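Local coordinates for molybdopterin adenylyltransferase (Helicobacter pylori, PDB 4XCW), which probably catalyses the ATP-dependent adenylylation of molybdopterin, an activating step in the biosynthesis of the molybdenum cofactor, at residues Val10-Asp15 against Val73-Thr78; Thr86-Lys91 against Leu118-Ala123; Cys69-Thr74 against Leu130-Pro135. All coordinates share one frame; numbering follows the deposited sequence.

Contact 1 of 3, residues Val10-Asp15 against Val73-Thr78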
loop_
_atom_site.group_PDB
_atom_site.type_symbol
_atom_site.label_atom_id
_atom_site.label_comp_id
_atom_site.label_asym_id
_atom_site.label_seq_id
_atom_site.Cartn_x
_atom_site.Cartn_y
_atom_site.Cartn_z
ATOM N N VAL B 10 12.707 -12.789 17.922
ATOM C CA VAL B 10 12.173 -11.556 18.491
ATOM C C VAL B 10 13.292 -10.528 18.487
ATOM O O VAL B 10 14.264 -10.653 19.228
ATOM C CB VAL B 10 11.640 -11.758 19.914
ATOM C CG1 VAL B 10 10.974 -10.475 20.435
ATOM C CG2 VAL B 10 10.660 -12.918 19.946
ATOM N N LEU B 11 13.152 -9.516 17.641
ATOM C CA LEU B 11 14.187 -8.514 17.464
ATOM C C LEU B 11 13.749 -7.151 17.990
ATOM O O LEU B 11 12.856 -6.530 17.426
ATOM C CB LEU B 11 14.558 -8.409 15.986
ATOM C CG LEU B 11 15.743 -7.498 15.691
ATOM C CD1 LEU B 11 16.899 -7.952 16.541
ATOM C CD2 LEU B 11 16.108 -7.540 14.216
ATOM N N SER B 12 14.379 -6.690 19.066
ATOM C CA SER B 12 14.099 -5.354 19.580
ATOM C C SER B 12 15.115 -4.364 19.034
ATOM O O SER B 12 16.310 -4.489 19.292
ATOM C CB SER B 12 14.117 -5.336 21.110
ATOM O OG SER B 12 13.989 -4.006 21.592
ATOM N N ALA B 13 14.636 -3.395 18.259
ATOM C CA ALA B 13 15.490 -2.345 17.722
ATOM C C ALA B 13 15.480 -1.175 18.683
ATOM O O ALA B 13 14.433 -0.572 18.918
ATOM C CB ALA B 13 15.022 -1.910 16.344
ATOM N N SER B 14 16.643 -0.855 19.237
ATOM C CA SER B 14 16.720 0.154 20.288
ATOM C C SER B 14 18.140 0.665 20.490
ATOM O O SER B 14 19.089 -0.115 20.495
ATOM C CB SER B 14 16.184 -0.419 21.601
ATOM O OG SER B 14 16.398 0.474 22.682
ATOM N N ASP B 15 18.280 1.977 20.662
ATOM C CA ASP B 15 19.584 2.566 20.939
ATOM C C ASP B 15 19.897 2.497 22.432
ATOM O O ASP B 15 20.983 2.887 22.865
ATOM C CB ASP B 15 19.640 4.016 20.449
ATOM C CG ASP B 15 19.714 4.120 18.933
ATOM O OD1 ASP B 15 20.251 3.187 18.297
ATOM O OD2 ASP B 15 19.246 5.140 18.380
ATOM N N VAL B 73 9.675 -11.556 14.454
ATOM C CA VAL B 73 8.957 -10.304 14.647
ATOM C C VAL B 73 9.888 -9.251 15.221
ATOM O O VAL B 73 10.773 -9.554 16.015
ATOM C CB VAL B 73 7.727 -10.469 15.571
ATOM C CG1 VAL B 73 6.722 -11.445 14.963
ATOM C CG2 VAL B 73 8.141 -10.926 16.970
ATOM N N THR B 74 9.689 -8.006 14.801
ATOM C CA THR B 74 10.477 -6.906 15.325
ATOM C C THR B 74 9.603 -5.987 16.155
ATOM O O THR B 74 8.386 -5.951 15.982
ATOM C CB THR B 74 11.124 -6.070 14.201
ATOM O OG1 THR B 74 10.094 -5.471 13.412
ATOM C CG2 THR B 74 11.998 -6.927 13.307
ATOM N N THR B 75 10.231 -5.236 17.055
ATOM C CA THR B 75 9.541 -4.188 17.777
ATOM C C THR B 75 10.429 -2.954 17.781
ATOM O O THR B 75 11.647 -3.052 17.949
ATOM C CB THR B 75 9.174 -4.613 19.223
ATOM O OG1 THR B 75 8.545 -3.523 19.904
ATOM C CG2 THR B 75 10.405 -5.043 20.007
ATOM N N GLY B 76 9.821 -1.797 17.549
ATOM C CA GLY B 76 10.549 -0.543 17.531
ATOM C C GLY B 76 10.952 -0.061 16.148
ATOM O O GLY B 76 11.073 -0.849 15.205
ATOM N N GLY B 77 11.141 1.251 16.034
ATOM C CA GLY B 77 11.766 1.862 14.872
ATOM C C GLY B 77 10.996 1.784 13.573
ATOM O O GLY B 77 11.575 1.491 12.528
ATOM N N THR B 78 9.696 2.066 13.618
ATOM C CA THR B 78 8.864 1.917 12.426
ATOM C C THR B 78 8.018 3.146 12.074
ATOM O O THR B 78 7.049 3.035 11.327
ATOM C CB THR B 78 7.919 0.718 12.572
ATOM O OG1 THR B 78 7.199 0.821 13.806
ATOM C CG2 THR B 78 8.712 -0.586 12.556
#

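Contact 2 of 3, residues Thr86-Lys91 against Leu118-Ala123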
loop_
_atom_site.group_PDB
_atom_site.type_symbol
_atom_site.label_atom_id
_atom_site.label_comp_id
_atom_site.label_asym_id
_atom_site.label_seq_id
_atom_site.Cartn_x
_atom_site.Cartn_y
_atom_site.Cartn_z
ATOM N N THR B 86 13.826 0.153 10.769
ATOM C CA THR B 86 13.452 -1.258 10.809
ATOM C C THR B 86 12.698 -1.741 9.551
ATOM O O THR B 86 13.014 -2.814 9.036
ATOM C CB THR B 86 12.618 -1.560 12.078
ATOM O OG1 THR B 86 13.395 -1.214 13.233
ATOM C CG2 THR B 86 12.255 -3.041 12.144
ATOM N N PRO B 87 11.721 -0.958 9.035
ATOM C CA PRO B 87 11.085 -1.435 7.801
ATOM C C PRO B 87 12.051 -1.507 6.613
ATOM O O PRO B 87 11.950 -2.438 5.828
ATOM C CB PRO B 87 9.980 -0.393 7.541
ATOM C CG PRO B 87 9.699 0.211 8.891
ATOM C CD PRO B 87 11.038 0.237 9.573
ATOM N N GLU B 88 12.957 -0.539 6.478
ATOM C CA GLU B 88 13.962 -0.591 5.412
ATOM C C GLU B 88 14.824 -1.851 5.482
ATOM O O GLU B 88 15.121 -2.474 4.459
ATOM C CB GLU B 88 14.880 0.628 5.464
ATOM C CG GLU B 88 14.264 1.892 4.920
ATOM C CD GLU B 88 13.632 2.757 5.994
ATOM O OE1 GLU B 88 13.084 2.211 6.982
ATOM O OE2 GLU B 88 13.687 3.996 5.846
ATOM N N ALA B 89 15.255 -2.197 6.690
ATOM C CA ALA B 89 16.074 -3.383 6.887
ATOM C C ALA B 89 15.265 -4.627 6.555
ATOM O O ALA B 89 15.773 -5.567 5.962
ATOM C CB ALA B 89 16.596 -3.443 8.309
ATOM N N THR B 90 13.992 -4.617 6.932
ATOM C CA THR B 90 13.108 -5.742 6.666
ATOM C C THR B 90 12.931 -5.945 5.165
ATOM O O THR B 90 13.013 -7.069 4.667
ATOM C CB THR B 90 11.741 -5.524 7.348
ATOM O OG1 THR B 90 11.962 -5.314 8.747
ATOM C CG2 THR B 90 10.828 -6.736 7.155
ATOM N N LYS B 91 12.723 -4.852 4.439
ATOM C CA LYS B 91 12.537 -4.934 2.991
ATOM C C LYS B 91 13.790 -5.444 2.298
ATOM O O LYS B 91 13.727 -6.168 1.293
ATOM C CB LYS B 91 12.140 -3.565 2.427
ATOM C CG LYS B 91 11.818 -3.588 0.941
ATOM C CD LYS B 91 11.818 -2.188 0.343
ATOM C CE LYS B 91 10.811 -1.280 1.038
ATOM N NZ LYS B 91 10.776 0.078 0.422
ATOM N N LEU B 118 0.939 6.956 10.175
ATOM C CA LEU B 118 2.370 7.263 10.142
ATOM C C LEU B 118 3.253 6.025 10.199
ATOM O O LEU B 118 4.468 6.106 9.974
ATOM C CB LEU B 118 2.743 8.179 11.307
ATOM C CG LEU B 118 2.035 9.522 11.385
ATOM C CD1 LEU B 118 2.667 10.391 12.482
ATOM C CD2 LEU B 118 2.019 10.234 10.026
ATOM N N SER B 119 2.656 4.880 10.512
ATOM C CA SER B 119 3.429 3.655 10.698
ATOM C C SER B 119 3.883 3.036 9.384
ATOM O O SER B 119 3.104 2.922 8.434
ATOM C CB SER B 119 2.621 2.631 11.489
ATOM O OG SER B 119 3.344 1.423 11.624
ATOM N N ARG B 120 5.150 2.623 9.344
ATOM C CA ARG B 120 5.695 1.932 8.188
ATOM C C ARG B 120 5.912 0.444 8.460
ATOM O O ARG B 120 6.639 -0.210 7.714
ATOM C CB ARG B 120 7.017 2.580 7.759
ATOM C CG ARG B 120 6.833 3.948 7.106
ATOM C CD ARG B 120 8.140 4.740 7.054
ATOM N NE ARG B 120 9.292 3.904 6.727
ATOM C CZ ARG B 120 9.612 3.504 5.501
ATOM N NH1 ARG B 120 8.863 3.848 4.466
ATOM N NH2 ARG B 120 10.683 2.746 5.311
ATOM N N GLN B 121 5.289 -0.083 9.514
ATOM C CA GLN B 121 5.369 -1.519 9.823
ATOM C C GLN B 121 4.964 -2.331 8.616
ATOM O O GLN B 121 3.945 -2.049 7.993
ATOM C CB GLN B 121 4.471 -1.903 10.999
ATOM C CG GLN B 121 4.942 -1.420 12.353
ATOM C CD GLN B 121 3.845 -1.487 13.396
ATOM O OE1 GLN B 121 3.644 -0.536 14.154
ATOM N NE2 GLN B 121 3.130 -2.613 13.447
ATOM N N SER B 122 5.755 -3.348 8.297
ATOM C CA SER B 122 5.488 -4.180 7.132
ATOM C C SER B 122 5.701 -5.652 7.449
ATOM O O SER B 122 5.981 -6.019 8.590
ATOM C CB SER B 122 6.387 -3.765 5.969
ATOM O OG SER B 122 7.752 -3.856 6.343
ATOM N N ALA B 123 5.573 -6.489 6.429
ATOM C CA ALA B 123 5.850 -7.907 6.579
ATOM C C ALA B 123 6.314 -8.459 5.249
ATOM O O ALA B 123 5.965 -7.930 4.195
ATOM C CB ALA B 123 4.636 -8.651 7.075
HETATM O O HOH W 1 9.339 -2.353 4.646
#

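Contact 3 of 3, residues Cys69-Thr74 against Leu130-Pro135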
loop_
_atom_site.group_PDB
_atom_site.type_symbol
_atom_site.label_atom_id
_atom_site.label_comp_id
_atom_site.label_asym_id
_atom_site.label_seq_id
_atom_site.Cartn_x
_atom_site.Cartn_y
_atom_site.Cartn_z
ATOM N N CYS B 69 14.223 -19.667 12.144
ATOM C CA CYS B 69 12.938 -19.210 12.669
ATOM C C CYS B 69 11.856 -19.244 11.597
ATOM O O CYS B 69 12.054 -18.735 10.500
ATOM C CB CYS B 69 13.061 -17.794 13.224
ATOM S SG CYS B 69 14.133 -17.682 14.659
ATOM N N ASP B 70 10.712 -19.842 11.919
ATOM C CA ASP B 70 9.556 -19.828 11.027
ATOM C C ASP B 70 8.910 -18.446 11.012
ATOM O O ASP B 70 8.333 -18.018 10.011
ATOM C CB ASP B 70 8.526 -20.872 11.465
ATOM C CG ASP B 70 9.139 -22.245 11.663
ATOM O OD1 ASP B 70 9.402 -22.922 10.652
ATOM O OD2 ASP B 70 9.353 -22.648 12.827
ATOM N N LEU B 71 9.008 -17.769 12.146
ATOM C CA LEU B 71 8.423 -16.450 12.339
ATOM C C LEU B 71 9.425 -15.553 13.035
ATOM O O LEU B 71 10.004 -15.929 14.050
ATOM C CB LEU B 71 7.140 -16.534 13.169
ATOM C CG LEU B 71 6.507 -15.205 13.575
ATOM C CD1 LEU B 71 5.895 -14.503 12.372
ATOM C CD2 LEU B 71 5.460 -15.430 14.661
ATOM N N VAL B 72 9.635 -14.366 12.479
ATOM C CA VAL B 72 10.513 -13.386 13.094
ATOM C C VAL B 72 9.735 -12.090 13.243
ATOM O O VAL B 72 9.157 -11.594 12.277
ATOM C CB VAL B 72 11.792 -13.155 12.262
ATOM C CG1 VAL B 72 12.646 -12.058 12.895
ATOM C CG2 VAL B 72 12.582 -14.448 12.125
ATOM N N VAL B 73 9.675 -11.556 14.454
ATOM C CA VAL B 73 8.957 -10.304 14.647
ATOM C C VAL B 73 9.888 -9.251 15.221
ATOM O O VAL B 73 10.773 -9.554 16.015
ATOM C CB VAL B 73 7.727 -10.469 15.571
ATOM C CG1 VAL B 73 6.722 -11.445 14.963
ATOM C CG2 VAL B 73 8.141 -10.926 16.970
ATOM N N THR B 74 9.689 -8.006 14.801
ATOM C CA THR B 74 10.477 -6.906 15.325
ATOM C C THR B 74 9.603 -5.987 16.155
ATOM O O THR B 74 8.386 -5.951 15.982
ATOM C CB THR B 74 11.124 -6.070 14.201
ATOM O OG1 THR B 74 10.094 -5.471 13.412
ATOM C CG2 THR B 74 11.998 -6.927 13.307
ATOM N N LEU B 130 8.647 -15.992 7.840
ATOM C CA LEU B 130 7.806 -14.808 7.769
ATOM C C LEU B 130 8.312 -13.766 8.760
ATOM O O LEU B 130 8.445 -14.047 9.947
ATOM C CB LEU B 130 6.343 -15.151 8.068
ATOM C CG LEU B 130 5.375 -13.968 8.245
ATOM C CD1 LEU B 130 5.250 -13.113 6.994
ATOM C CD2 LEU B 130 4.003 -14.461 8.677
ATOM N N ILE B 131 8.608 -12.570 8.261
ATOM C CA ILE B 131 9.027 -11.462 9.117
ATOM C C ILE B 131 7.938 -10.401 9.198
ATOM O O ILE B 131 7.421 -9.953 8.182
ATOM C CB ILE B 131 10.327 -10.817 8.604
ATOM C CG1 ILE B 131 11.406 -11.880 8.429
ATOM C CG2 ILE B 131 10.818 -9.738 9.575
ATOM C CD1 ILE B 131 12.717 -11.329 7.854
ATOM N N ILE B 132 7.575 -10.018 10.417
ATOM C CA ILE B 132 6.567 -8.978 10.620
ATOM C C ILE B 132 7.088 -7.932 11.584
ATOM O O ILE B 132 7.609 -8.284 12.641
ATOM C CB ILE B 132 5.267 -9.549 11.193
ATOM C CG1 ILE B 132 4.811 -10.768 10.393
ATOM C CG2 ILE B 132 4.176 -8.480 11.222
ATOM C CD1 ILE B 132 3.598 -11.439 10.992
ATOM N N ASN B 133 6.928 -6.656 11.235
ATOM C CA ASN B 133 7.229 -5.553 12.154
ATOM C C ASN B 133 6.044 -5.268 13.074
ATOM O O ASN B 133 4.960 -4.979 12.588
ATOM C CB ASN B 133 7.561 -4.268 11.396
ATOM C CG ASN B 133 8.564 -4.474 10.278
ATOM O OD1 ASN B 133 8.403 -3.922 9.188
ATOM N ND2 ASN B 133 9.619 -5.239 10.547
ATOM N N LEU B 134 6.256 -5.327 14.388
ATOM C CA LEU B 134 5.187 -5.091 15.363
ATOM C C LEU B 134 5.340 -3.702 15.989
ATOM O O LEU B 134 6.359 -3.056 15.777
ATOM C CB LEU B 134 5.214 -6.169 16.450
ATOM C CG LEU B 134 5.027 -7.611 15.998
ATOM C CD1 LEU B 134 5.029 -8.534 17.216
ATOM C CD2 LEU B 134 3.740 -7.746 15.182
ATOM N N PRO B 135 4.331 -3.232 16.760
ATOM C CA PRO B 135 4.490 -1.926 17.406
ATOM C C PRO B 135 5.479 -1.975 18.563
ATOM O O PRO B 135 6.119 -3.005 18.783
ATOM C CB PRO B 135 3.075 -1.604 17.929
ATOM C CG PRO B 135 2.164 -2.515 17.177
ATOM C CD PRO B 135 2.964 -3.752 16.930
HETATM O O HOH W 2 9.094 -3.203 14.513
#

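Contact 1 of 3, residues Val10-Asp15 against Val73-Thr78
In the central sheet of this alpha/beta protein, Val10-Ala13 of strand 6-13 and Val73-Thr75 of strand 71-75 run parallel, side by side, pairing Val10 with Val73, Leu11 with Thr74 and Ser12 with Thr75. Leu11 uses both of its backbone polar atoms here: its N donates to Val73 O (2.9 Å), and its O receives Thr75 N (3.0 Å), so that the two bonds straddle Thr74. Two residues on, Ala13 N donates to Thr75 O at 3.0 Å and fastens the strand ends together.

On the face carrying Ser12 and Thr75, the methyl CG2 of Thr75 lies against Ser12 CA (3.7 Å). Its torsion explains this: OG1 stands anti to the backbone N (chi1 178°) and bonds to Pro135 O, which turns CG2 toward the neighbouring strand. On the other face Leu11 CB meets Thr74 CG2 at 4.0 Å, and the end of the leucine, in the conformer modelled here (one of two), packs against Ser59, Leu60 and Met63 of helix 53-66.

Beyond Thr75 the chain turns through Gly76 and Gly77, both with positive phi. Gly76 has phi 97° and psi 155°, a backbone shape that glycine adopts readily, and its CA comes to 4.1 Å from Ala13 O. A central strand ending in Thr-Thr that runs into a Gly-Gly-Thr loop beside the parallel first strand is characteristic of the MogA/MoaB molybdopterin-binding fold.

Contact 2 of 3, residues Thr86-Lys91 against Leu118-Ala123
Pro87 and Glu88, in the first turn of helix 86-93, meet Arg120 in the loop leading to strand 123-126, just where Ser119 OG accepts Gln121 N in an ST turn. Both side chains of the helix cross that of Arg120 at about a right angle. Pro87 CG meets the base of the arginine, touching Arg120 O at 3.3 Å and Arg120 CB at 3.8 Å, while Pro87 CB comes obliquely to the guanidinium, 3.9 Å from Arg120 NH2.

Glu88 meets the tip. Its chain bends at chi2 and that of Arg120 at chi3, bringing NH2 of Arg120 to 3.0 Å from OE1 of Glu88 in a salt bridge. The oxygen lies at the edge of the guanidinium, only 13° out of its plane, whereas NH2 approaches from above the carboxylate, 77° out of that plane. With the two flat groups turned 64° apart, Arg120 NH2 stands over the carboxylate, hydrogen-bonded to OE1 and with Glu88 OE2 little farther away (3.3 Å), in place of a coplanar, two-pronged bridge. Another nitrogen of the same guanidinium, NH1, bonds to Met97 O of the second subunit, and Glu88 packs on Lys96 of that subunit; the salt bridge therefore stands at a subunit interface. Lys91 NZ lies 5.6 Å from Arg120 NH2, and Glu88 would offset this concentration of positive charge.

Farther along the helix, Thr90 OG1 and Thr90 N approach Thr86 O from opposite faces of its plane. On the loop side, with Ser122 in one of its two modelled conformers, a water donates to Ser122 OG (2.8 Å) and to Pro87 O (2.9 Å), the carbonyl that also receives Lys91 N.

Contact 3 of 3, residues Cys69-Thr74 against Leu130-Pro135
Thr74 OG1 is held from two directions: ND2 of Asn133 donates to it at 2.9 Å, and the hydroxyl in turn donates to a water at 2.7 Å. That water passes a hydrogen on to Leu134 O (3.0 Å), linking the threonine to the backbone of the adjacent segment. OG1 sits between the backbone N and the carbonyl carbon (chi1 63°), which sets it alongside the asparagine, the two side chains pointing the same way.

The strands carrying them, 71-75 and 129-134, are parallel neighbours in the middle of the sheet. Five backbone hydrogen bonds join them, passing back and forth from Leu130 N with Asp70 O to Leu134 N with Thr74 O, the last at 2.7 Å.

Apolar side chains pack on both faces, beside the Thr74-Asn133 pair on one of them. Leu71 CD1 meets Ile132 CD1 at 4.1 Å. Leu130 and Ile132 pack on helix 152-158; Leu134 CD1, 3.7 Å from Val73 CB, packs on helix 138-148. On the face opposite Leu71, Val72 CB touches Ile131 CG1 (4.1 Å) against helix 53-66.

The buried Asn133 amide has partners at both ends: ND2 also donates to Thr90 OG1, and OD1 accepts Ser122 N. These bonds distinguish its oxygen from its nitrogen and fix the amide's rotation, so one buried side chain ties strand, helix and loop together through a polar cluster next to the apolar core.

From the N terminus, strand 6-13 leads through helix 25-37, edge strand 42-49 and helix 53-66 to strand 71-75, where contact 1 closes the first long loop. Contact 3 opens on that same strand, sharing Val73 and Thr74, and closes at strand 129-134; the two contacts thus place strand 71-75 between its parallel neighbours. Contact 2 is nested inside the loop of contact 3 and begins only after contact 1 has closed, joining helix 86-93 to the segment before strand 123-126. Thr78 O approaches Arg120 N at 2.8 Å, tying contact 1 to contact 2; Thr75 OG1 to Pro135 O joins contacts 1 and 3, and Ser122 N to Asn133 OD1 joins contacts 2 and 3.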